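Local coordinates for protein terminal oxygenase component of carbazole 1,9a-dioxygenase (Sphingomonas, PDB 3GKQ) that probably dihydroxylates carbazole at positions 1 and 9a, using electrons passed from a Rieske [2Fe-2S] cluster to a mononuclear non-haem iron, at residues 33-38 / 134-139; 197-202 / 255-260; 284-289 / 298-303. One frame throughout, in Å; residues are numbered along the deposited sequence.

Contact 1 of 3, residues 33-38 / 134-139; sequences YPVRLS and GLVFLF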
loop_
_atom_site.group_PDB
_atom_site.type_symbol
_atom_site.label_atom_id
_atom_site.label_comp_id
_atom_site.label_asym_id
_atom_site.label_seq_id
_atom_site.Cartn_x
_atom_site.Cartn_y
_atom_site.Cartn_z
ATOM N N TYR A 33 -11.538 27.202 8.055
ATOM C CA TYR A 33 -10.251 26.744 7.557
ATOM C C TYR A 33 -10.023 27.273 6.147
ATOM O O TYR A 33 -10.924 27.233 5.314
ATOM C CB TYR A 33 -10.210 25.214 7.493
ATOM C CG TYR A 33 -10.199 24.510 8.832
ATOM C CD1 TYR A 33 -9.006 24.320 9.535
ATOM C CD2 TYR A 33 -11.379 24.021 9.391
ATOM C CE1 TYR A 33 -8.991 23.655 10.762
ATOM C CE2 TYR A 33 -11.379 23.359 10.612
ATOM C CZ TYR A 33 -10.181 23.178 11.292
ATOM O OH TYR A 33 -10.184 22.521 12.497
ATOM N N PRO A 34 -8.819 27.789 5.867
ATOM C CA PRO A 34 -8.523 28.300 4.525
ATOM C C PRO A 34 -8.169 27.071 3.685
ATOM O O PRO A 34 -7.491 26.168 4.173
ATOM C CB PRO A 34 -7.325 29.213 4.765
ATOM C CG PRO A 34 -6.591 28.511 5.875
ATOM C CD PRO A 34 -7.720 28.088 6.805
ATOM N N VAL A 35 -8.618 27.019 2.435
ATOM C CA VAL A 35 -8.331 25.852 1.609
ATOM C C VAL A 35 -7.621 26.137 0.295
ATOM O O VAL A 35 -6.978 25.251 -0.271
ATOM C CB VAL A 35 -9.621 25.071 1.279
ATOM C CG1 VAL A 35 -10.262 24.571 2.561
ATOM C CG2 VAL A 35 -10.592 25.964 0.513
ATOM N N ARG A 36 -7.725 27.371 -0.189
ATOM C CA ARG A 36 -7.103 27.713 -1.459
ATOM C C ARG A 36 -6.907 29.229 -1.569
ATOM O O ARG A 36 -7.538 30.004 -0.844
ATOM C CB ARG A 36 -8.011 27.214 -2.595
ATOM C CG ARG A 36 -7.300 26.686 -3.830
ATOM C CD ARG A 36 -7.326 25.163 -3.923
ATOM N NE ARG A 36 -6.452 24.539 -2.941
ATOM C CZ ARG A 36 -6.223 23.232 -2.858
ATOM N NH1 ARG A 36 -6.801 22.390 -3.707
ATOM N NH2 ARG A 36 -5.412 22.765 -1.920
ATOM N N LEU A 37 -6.015 29.646 -2.462
ATOM C CA LEU A 37 -5.778 31.068 -2.684
ATOM C C LEU A 37 -6.891 31.542 -3.615
ATOM O O LEU A 37 -7.312 30.797 -4.499
ATOM C CB LEU A 37 -4.413 31.286 -3.348
ATOM C CG LEU A 37 -3.199 30.729 -2.601
ATOM C CD1 LEU A 37 -1.942 30.920 -3.432
ATOM C CD2 LEU A 37 -3.066 31.425 -1.258
ATOM N N SER A 38 -7.370 32.767 -3.418
ATOM C CA SER A 38 -8.441 33.310 -4.252
ATOM C C SER A 38 -8.196 33.117 -5.746
ATOM O O SER A 38 -9.106 32.751 -6.490
ATOM C CB SER A 38 -8.639 34.803 -3.969
ATOM O OG SER A 38 -9.198 35.017 -2.688
ATOM N N GLY A 134 -6.983 37.297 0.316
ATOM C CA GLY A 134 -6.561 36.421 -0.762
ATOM C C GLY A 134 -6.747 34.938 -0.493
ATOM O O GLY A 134 -6.184 34.104 -1.199
ATOM N N LEU A 135 -7.543 34.605 0.516
ATOM C CA LEU A 135 -7.785 33.205 0.856
ATOM C C LEU A 135 -9.267 32.871 0.909
ATOM O O LEU A 135 -10.091 33.703 1.288
ATOM C CB LEU A 135 -7.171 32.875 2.219
ATOM C CG LEU A 135 -5.652 32.914 2.369
ATOM C CD1 LEU A 135 -5.292 32.870 3.850
ATOM C CD2 LEU A 135 -5.032 31.743 1.620
ATOM N N VAL A 136 -9.600 31.646 0.525
ATOM C CA VAL A 136 -10.981 31.191 0.580
ATOM C C VAL A 136 -11.109 30.282 1.799
ATOM O O VAL A 136 -10.487 29.219 1.856
ATOM C CB VAL A 136 -11.376 30.404 -0.696
ATOM C CG1 VAL A 136 -10.308 29.380 -1.028
ATOM C CG2 VAL A 136 -12.710 29.696 -0.484
ATOM N N PHE A 137 -11.894 30.716 2.781
ATOM C CA PHE A 137 -12.117 29.940 3.998
ATOM C C PHE A 137 -13.449 29.200 3.932
ATOM O O PHE A 137 -14.444 29.736 3.434
ATOM C CB PHE A 137 -12.158 30.842 5.234
ATOM C CG PHE A 137 -10.851 31.496 5.567
ATOM C CD1 PHE A 137 -10.414 32.615 4.862
ATOM C CD2 PHE A 137 -10.072 31.013 6.613
ATOM C CE1 PHE A 137 -9.219 33.248 5.198
ATOM C CE2 PHE A 137 -8.874 31.635 6.958
ATOM C CZ PHE A 137 -8.446 32.757 6.249
ATOM N N LEU A 138 -13.465 27.972 4.441
ATOM C CA LEU A 138 -14.686 27.181 4.480
ATOM C C LEU A 138 -14.992 26.859 5.936
ATOM O O LEU A 138 -14.076 26.643 6.732
ATOM C CB LEU A 138 -14.518 25.866 3.723
ATOM C CG LEU A 138 -14.150 25.882 2.241
ATOM C CD1 LEU A 138 -14.167 24.447 1.721
ATOM C CD2 LEU A 138 -15.130 26.751 1.463
ATOM N N PHE A 139 -16.271 26.842 6.292
ATOM C CA PHE A 139 -16.647 26.483 7.652
ATOM C C PHE A 139 -17.062 25.014 7.605
ATOM O O PHE A 139 -17.952 24.639 6.842
ATOM C CB PHE A 139 -17.820 27.327 8.153
ATOM C CG PHE A 139 -18.162 27.081 9.599
ATOM C CD1 PHE A 139 -17.375 27.615 10.613
ATOM C CD2 PHE A 139 -19.254 26.286 9.945
ATOM C CE1 PHE A 139 -17.663 27.365 11.954
ATOM C CE2 PHE A 139 -19.553 26.028 11.285
ATOM C CZ PHE A 139 -18.753 26.569 12.293
#

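Contact 2 of 3, residues 197-202 / 255-260; sequences DGNDIA and GSKMVA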
loop_
_atom_site.group_PDB
_atom_site.type_symbol
_atom_site.label_atom_id
_atom_site.label_comp_id
_atom_site.label_asym_id
_atom_site.label_seq_id
_atom_site.Cartn_x
_atom_site.Cartn_y
_atom_site.Cartn_z
ATOM N N ASP A 197 22.317 34.530 6.881
ATOM C CA ASP A 197 23.270 35.472 6.302
ATOM C C ASP A 197 22.510 36.339 5.305
ATOM O O ASP A 197 22.760 37.539 5.192
ATOM C CB ASP A 197 24.399 34.738 5.574
ATOM C CG ASP A 197 25.410 34.125 6.522
ATOM O OD1 ASP A 197 25.319 34.361 7.745
ATOM O OD2 ASP A 197 26.307 33.406 6.039
ATOM N N GLY A 198 21.568 35.716 4.602
ATOM C CA GLY A 198 20.775 36.414 3.607
ATOM C C GLY A 198 20.008 37.628 4.096
ATOM O O GLY A 198 19.653 38.492 3.297
ATOM N N ASN A 199 19.739 37.716 5.393
ATOM C CA ASN A 199 19.004 38.865 5.899
ATOM C C ASN A 199 19.498 39.330 7.264
ATOM O O ASN A 199 18.757 39.954 8.023
ATOM C CB ASN A 199 17.503 38.550 5.946
ATOM C CG ASN A 199 16.651 39.789 6.192
ATOM O OD1 ASN A 199 16.888 40.843 5.600
ATOM N ND2 ASN A 199 15.650 39.664 7.054
ATOM N N ASP A 200 20.756 39.023 7.568
ATOM C CA ASP A 200 21.379 39.423 8.830
ATOM C C ASP A 200 20.470 39.172 10.032
ATOM O O ASP A 200 20.291 40.042 10.892
ATOM C CB ASP A 200 21.770 40.910 8.753
ATOM C CG ASP A 200 22.490 41.398 10.000
ATOM O OD1 ASP A 200 23.451 40.730 10.437
ATOM O OD2 ASP A 200 22.097 42.455 10.541
ATOM N N ILE A 201 19.901 37.969 10.090
ATOM C CA ILE A 201 19.008 37.592 11.181
ATOM C C ILE A 201 19.758 37.022 12.372
ATOM O O ILE A 201 20.698 36.246 12.211
ATOM C CB ILE A 201 17.957 36.536 10.716
ATOM C CG1 ILE A 201 16.673 37.237 10.275
ATOM C CG2 ILE A 201 17.633 35.565 11.843
ATOM C CD1 ILE A 201 16.822 38.046 9.048
ATOM N N ALA A 202 19.343 37.415 13.569
ATOM C CA ALA A 202 19.954 36.892 14.778
ATOM C C ALA A 202 19.146 35.647 15.161
ATOM O O ALA A 202 17.978 35.752 15.536
ATOM C CB ALA A 202 19.890 37.919 15.892
ATOM N N GLY A 255 23.166 38.402 14.675
ATOM C CA GLY A 255 22.783 39.283 13.588
ATOM C C GLY A 255 22.215 40.553 14.184
ATOM O O GLY A 255 22.124 40.667 15.405
ATOM N N SER A 256 21.830 41.508 13.344
ATOM C CA SER A 256 21.268 42.750 13.860
ATOM C C SER A 256 19.749 42.836 13.712
ATOM O O SER A 256 19.102 43.623 14.404
ATOM C CB SER A 256 21.941 43.951 13.192
ATOM O OG SER A 256 23.284 44.077 13.638
ATOM N N LYS A 257 19.176 42.029 12.822
ATOM C CA LYS A 257 17.723 42.030 12.645
ATOM C C LYS A 257 17.085 41.041 13.612
ATOM O O LYS A 257 17.328 39.835 13.534
ATOM C CB LYS A 257 17.347 41.668 11.208
ATOM C CG LYS A 257 17.725 42.728 10.194
ATOM C CD LYS A 257 17.108 42.436 8.835
ATOM C CE LYS A 257 17.396 43.559 7.851
ATOM N NZ LYS A 257 16.691 43.358 6.560
ATOM N N MET A 258 16.276 41.565 14.529
ATOM C CA MET A 258 15.601 40.753 15.530
ATOM C C MET A 258 14.208 40.333 15.062
ATOM O O MET A 258 13.340 41.176 14.824
ATOM C CB MET A 258 15.487 41.535 16.840
ATOM C CG MET A 258 16.780 42.217 17.261
ATOM S SD MET A 258 18.163 41.069 17.379
ATOM C CE MET A 258 17.947 40.465 19.052
ATOM N N VAL A 259 14.002 39.026 14.938
ATOM C CA VAL A 259 12.715 38.490 14.502
ATOM C C VAL A 259 12.193 37.462 15.497
ATOM O O VAL A 259 12.872 37.127 16.470
ATOM C CB VAL A 259 12.824 37.824 13.114
ATOM C CG1 VAL A 259 13.087 38.877 12.053
ATOM C CG2 VAL A 259 13.931 36.781 13.122
ATOM N N ALA A 260 10.987 36.961 15.246
ATOM C CA ALA A 260 10.375 35.969 16.127
ATOM C C ALA A 260 10.434 36.463 17.568
ATOM O O ALA A 260 10.921 35.766 18.466
ATOM C CB ALA A 260 11.098 34.628 15.997
HETATM O O HOH W 1 24.889 42.985 11.732
HETATM O O HOH W 2 16.174 37.441 16.053
#

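Contact 3 of 3, residues 284-289 / 298-303; sequences FEWYVP and LQMLGR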
loop_
_atom_site.group_PDB
_atom_site.type_symbol
_atom_site.label_atom_id
_atom_site.label_comp_id
_atom_site.label_asym_id
_atom_site.label_seq_id
_atom_site.Cartn_x
_atom_site.Cartn_y
_atom_site.Cartn_z
ATOM N N PHE A 284 2.164 34.070 9.102
ATOM C CA PHE A 284 1.003 33.334 9.598
ATOM C C PHE A 284 1.022 31.959 8.927
ATOM O O PHE A 284 1.202 31.868 7.711
ATOM C CB PHE A 284 -0.287 34.061 9.210
ATOM C CG PHE A 284 -0.374 35.476 9.721
ATOM C CD1 PHE A 284 -0.893 35.748 10.983
ATOM C CD2 PHE A 284 0.039 36.541 8.924
ATOM C CE1 PHE A 284 -1.006 37.061 11.445
ATOM C CE2 PHE A 284 -0.068 37.858 9.378
ATOM C CZ PHE A 284 -0.594 38.118 10.640
ATOM N N GLU A 285 0.838 30.896 9.706
ATOM C CA GLU A 285 0.845 29.546 9.143
ATOM C C GLU A 285 -0.356 28.709 9.568
ATOM O O GLU A 285 -0.750 28.721 10.732
ATOM C CB GLU A 285 2.102 28.780 9.564
ATOM C CG GLU A 285 3.416 29.475 9.300
ATOM C CD GLU A 285 4.594 28.527 9.436
ATOM O OE1 GLU A 285 4.588 27.690 10.368
ATOM O OE2 GLU A 285 5.525 28.622 8.611
ATOM N N TRP A 286 -0.922 27.978 8.609
ATOM C CA TRP A 286 -2.049 27.078 8.853
ATOM C C TRP A 286 -1.565 25.663 8.545
ATOM O O TRP A 286 -0.694 25.467 7.696
ATOM C CB TRP A 286 -3.229 27.401 7.929
ATOM C CG TRP A 286 -4.183 28.447 8.446
ATOM C CD1 TRP A 286 -5.350 28.231 9.120
ATOM C CD2 TRP A 286 -4.063 29.869 8.302
ATOM N NE1 TRP A 286 -5.969 29.428 9.401
ATOM C CE2 TRP A 286 -5.198 30.452 8.909
ATOM C CE3 TRP A 286 -3.103 30.710 7.718
ATOM C CZ2 TRP A 286 -5.406 31.835 8.950
ATOM C CZ3 TRP A 286 -3.306 32.086 7.757
ATOM C CH2 TRP A 286 -4.451 32.633 8.369
ATOM N N TYR A 287 -2.131 24.688 9.246
ATOM C CA TYR A 287 -1.803 23.281 9.057
ATOM C C TYR A 287 -3.176 22.629 8.963
ATOM O O TYR A 287 -3.656 22.028 9.919
ATOM C CB TYR A 287 -1.054 22.753 10.277
ATOM C CG TYR A 287 0.053 23.668 10.729
ATOM C CD1 TYR A 287 1.292 23.668 10.090
ATOM C CD2 TYR A 287 -0.154 24.569 11.768
ATOM C CE1 TYR A 287 2.303 24.554 10.480
ATOM C CE2 TYR A 287 0.843 25.455 12.162
ATOM C CZ TYR A 287 2.065 25.442 11.515
ATOM O OH TYR A 287 3.046 26.323 11.913
ATOM N N VAL A 288 -3.800 22.773 7.801
ATOM C CA VAL A 288 -5.138 22.261 7.568
ATOM C C VAL A 288 -5.180 20.774 7.283
ATOM O O VAL A 288 -4.590 20.291 6.315
ATOM C CB VAL A 288 -5.814 23.016 6.402
ATOM C CG1 VAL A 288 -7.280 22.623 6.309
ATOM C CG2 VAL A 288 -5.668 24.522 6.610
ATOM N N PRO A 289 -5.894 20.024 8.128
ATOM C CA PRO A 289 -5.999 18.575 7.940
ATOM C C PRO A 289 -6.601 18.262 6.572
ATOM O O PRO A 289 -7.581 18.881 6.180
ATOM C CB PRO A 289 -6.946 18.136 9.064
ATOM C CG PRO A 289 -6.855 19.233 10.084
ATOM C CD PRO A 289 -6.745 20.478 9.241
ATOM N N LEU A 298 -0.073 26.046 4.802
ATOM C CA LEU A 298 -0.322 27.361 4.212
ATOM C C LEU A 298 0.579 28.398 4.884
ATOM O O LEU A 298 0.510 28.586 6.098
ATOM C CB LEU A 298 -1.785 27.747 4.436
ATOM C CG LEU A 298 -2.622 28.476 3.378
ATOM C CD1 LEU A 298 -3.547 29.447 4.101
ATOM C CD2 LEU A 298 -1.756 29.223 2.383
ATOM N N GLN A 299 1.410 29.069 4.093
ATOM C CA GLN A 299 2.330 30.082 4.613
ATOM C C GLN A 299 1.942 31.463 4.108
ATOM O O GLN A 299 2.023 31.721 2.911
ATOM C CB GLN A 299 3.753 29.790 4.146
ATOM C CG GLN A 299 4.331 28.486 4.625
ATOM C CD GLN A 299 5.588 28.117 3.872
ATOM O OE1 GLN A 299 5.533 27.726 2.703
ATOM N NE2 GLN A 299 6.735 28.252 4.532
ATOM N N MET A 300 1.534 32.346 5.014
ATOM C CA MET A 300 1.145 33.697 4.626
ATOM C C MET A 300 2.095 34.728 5.225
ATOM O O MET A 300 2.512 34.609 6.379
ATOM C CB MET A 300 -0.277 34.023 5.106
ATOM C CG MET A 300 -1.336 32.965 4.803
ATOM S SD MET A 300 -1.439 32.509 3.078
ATOM C CE MET A 300 -2.168 34.002 2.374
ATOM N N LEU A 301 2.441 35.735 4.430
ATOM C CA LEU A 301 3.302 36.817 4.893
ATOM C C LEU A 301 2.495 38.102 4.794
ATOM O O LEU A 301 1.884 38.389 3.761
ATOM C CB LEU A 301 4.569 36.929 4.039
ATOM C CG LEU A 301 5.614 35.819 4.197
ATOM C CD1 LEU A 301 6.861 36.196 3.425
ATOM C CD2 LEU A 301 5.952 35.615 5.672
ATOM N N GLY A 302 2.474 38.866 5.876
ATOM C CA GLY A 302 1.724 40.103 5.866
ATOM C C GLY A 302 2.586 41.313 6.156
ATOM O O GLY A 302 3.589 41.220 6.867
ATOM N N ARG A 303 2.195 42.449 5.589
ATOM C CA ARG A 303 2.909 43.703 5.800
ATOM C C ARG A 303 1.919 44.851 5.828
ATOM O O ARG A 303 1.080 44.983 4.934
ATOM C CB ARG A 303 3.935 43.957 4.692
ATOM C CG ARG A 303 4.536 45.365 4.748
ATOM C CD ARG A 303 5.564 45.599 3.652
ATOM N NE ARG A 303 6.821 44.914 3.936
ATOM C CZ ARG A 303 7.814 44.782 3.063
ATOM N NH1 ARG A 303 7.702 45.287 1.839
ATOM N NH2 ARG A 303 8.924 44.142 3.415
#

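Contact 1 of 3, residues 33-38 / 134-139
Strand 33-35 pairs antiparallel with strand 135-139, Y33 against L138 as a hydrogen-bonded pair and P34 against F137 as a non-hydrogen-bonded one, the two strand directions splayed to 129°. Y33 both gives and takes: its N donates to L138 O at 2.9 Å, and its O accepts L138 N. V35 N then donates to V136 O. P34 falls at a position where no backbone N-H is asked for, and its CA approaches V136 O at 3.4 Å in a CA-H...O contact. Beyond the corner at R36, S38 N hydrogen-bonds G134 O at 2.8 Å.

On one face of the sheet P34 lies over the F137 ring. P34 CB rides 3.6 Å above that ring's plane, offset toward the rim, in a CH-pi contact, and P34 CD also comes near CE2 of the ring. P34 also packs on W286 and L298 of the neighbouring sheet. V35 CG2 stands between the backbone N and the carbonyl carbon and meets V136 CG1 at 3.8 Å and L138 CG at 4.0 Å, while V35 CG1, anti to the carbonyl carbon (chi1 -61°), reaches L138 CD1; the V35 and L138 side chains cross at about a right angle. L51 of strand 47-51 covers Y33, V35 and L138. Near the end of the pairing, L37 CD2 meets L135 CD2 at 3.5 Å, tighter than usual for two methyls.

Polar binding between the segments is thus carried by the backbone, while the side chains add apolar contacts. The side-chain hydroxyls look outside for partners, Y33 OH to F28 O and S38 OG to E131 OE2. A largely apolar, buried seam results, closing the base of the long excursion that carries the cluster ligands C72, H74, C93 and H96.

Contact 2 of 3, residues 197-202 / 255-260
D200 and I201 meet S256 and K257 chiefly through the backbone. D200 O accepts K257 N at 3.0 Å, and a weak bond from S256 N reaches the same oxygen. A202 N returns the favour to K257 O at 3.1 Å, which brackets I201 and K257 as a single isolated bridge rather than a strand pair.

The carboxylate of D200 adds a second grip on S256. Its CG stands anti to the backbone N (chi1 -177°), bringing OD2 within 3.0 Å of S256 N, a donor that meets it from 50° out of the carboxylate plane. Water joins the same two residues, donating to D200 OD1 and lying 2.7 Å from S256 OG. A second water accepts from V259 N; its approach to A202 O is doubtfully short.

K257 supplies the charged part. Extended beyond CG, its chain runs past N199 O and crosses the N199 side chain at about a right angle, so that NZ donates to N199 OD1 at 2.7 Å. D278 OD2 completes this polar group, salt-bridged to K257 NZ and accepting from N199 ND2; its charge would be expected to favour the protonated lysine.

Apolar contacts are few. I201 CG1 rests on V259 CG2 at 4.0 Å, and A202 CB lies 3.9 Å from M258 SD. The I201 side chain is about 8 Å from that of the iron ligand H190.

N199 is the first residue to leave the helix 194-198, and residues 255-260 belong to the loop between strands 247-251 and 262-266. The contact therefore ties a helix exit to an inter-strand loop, beside P279 and F276 of the loop after strand 270-274.

Contact 3 of 3, residues 284-289 / 298-303
F284 and M300 exchange two backbone hydrogen bonds, N to O at 2.8 Å in both directions, and W286 and L298 form the next such pair of this antiparallel hairpin. From W286 the side chain can be traced outward. CB lies 3.8 Å from L298 CB, the two chains running side by side. CG stands roughly anti to the carbonyl carbon (chi1 -87°), and the six-membered ring swings toward the neighbouring strand: CE3 meets L298 CD1 at 3.9 Å and CZ3 meets M300 CG at 3.7 Å, where the bent methionine crosses obliquely. Beyond the hairpin, F156 meets the indole edge-to-face.

The other face carries E285 and Q299. They lie alongside one another, but each takes its bonds from other residues. Y287 OH donates to E285 OE1 at 2.6 Å on the anti side of the carboxylate, and Y297 OH bonds OE2; Q299 OE1 accepts from Q166 and R168. The E285 side chain is about 6 Å from the bound iron, whose ligands are H186, H190 and D334. Such a hairpin, with one apolar face and, on the other, a carboxylate near the iron, belongs to the antiparallel sheet of the Bet v 1-like catalytic domain of Rieske oxygenases.

Contacts 1 and 3 are buried and touch, their centres about 11 Å apart: L135 CD1 meets M300 CE, and the three-stranded sheet of contact 1 packs on the seven-stranded sheet of contact 3 through apolar side chains. Contact 2 lies farther out, its centre about 21 Å from that of contact 3, and joins irregular segments with a carboxylate, a lysine and two waters instead of regular strand pairing. Polar side chains serve differently too: in contact 3 one of them, E285, lies near the iron, in contact 2 they bridge loops, and in contact 1 they bond mainly outward.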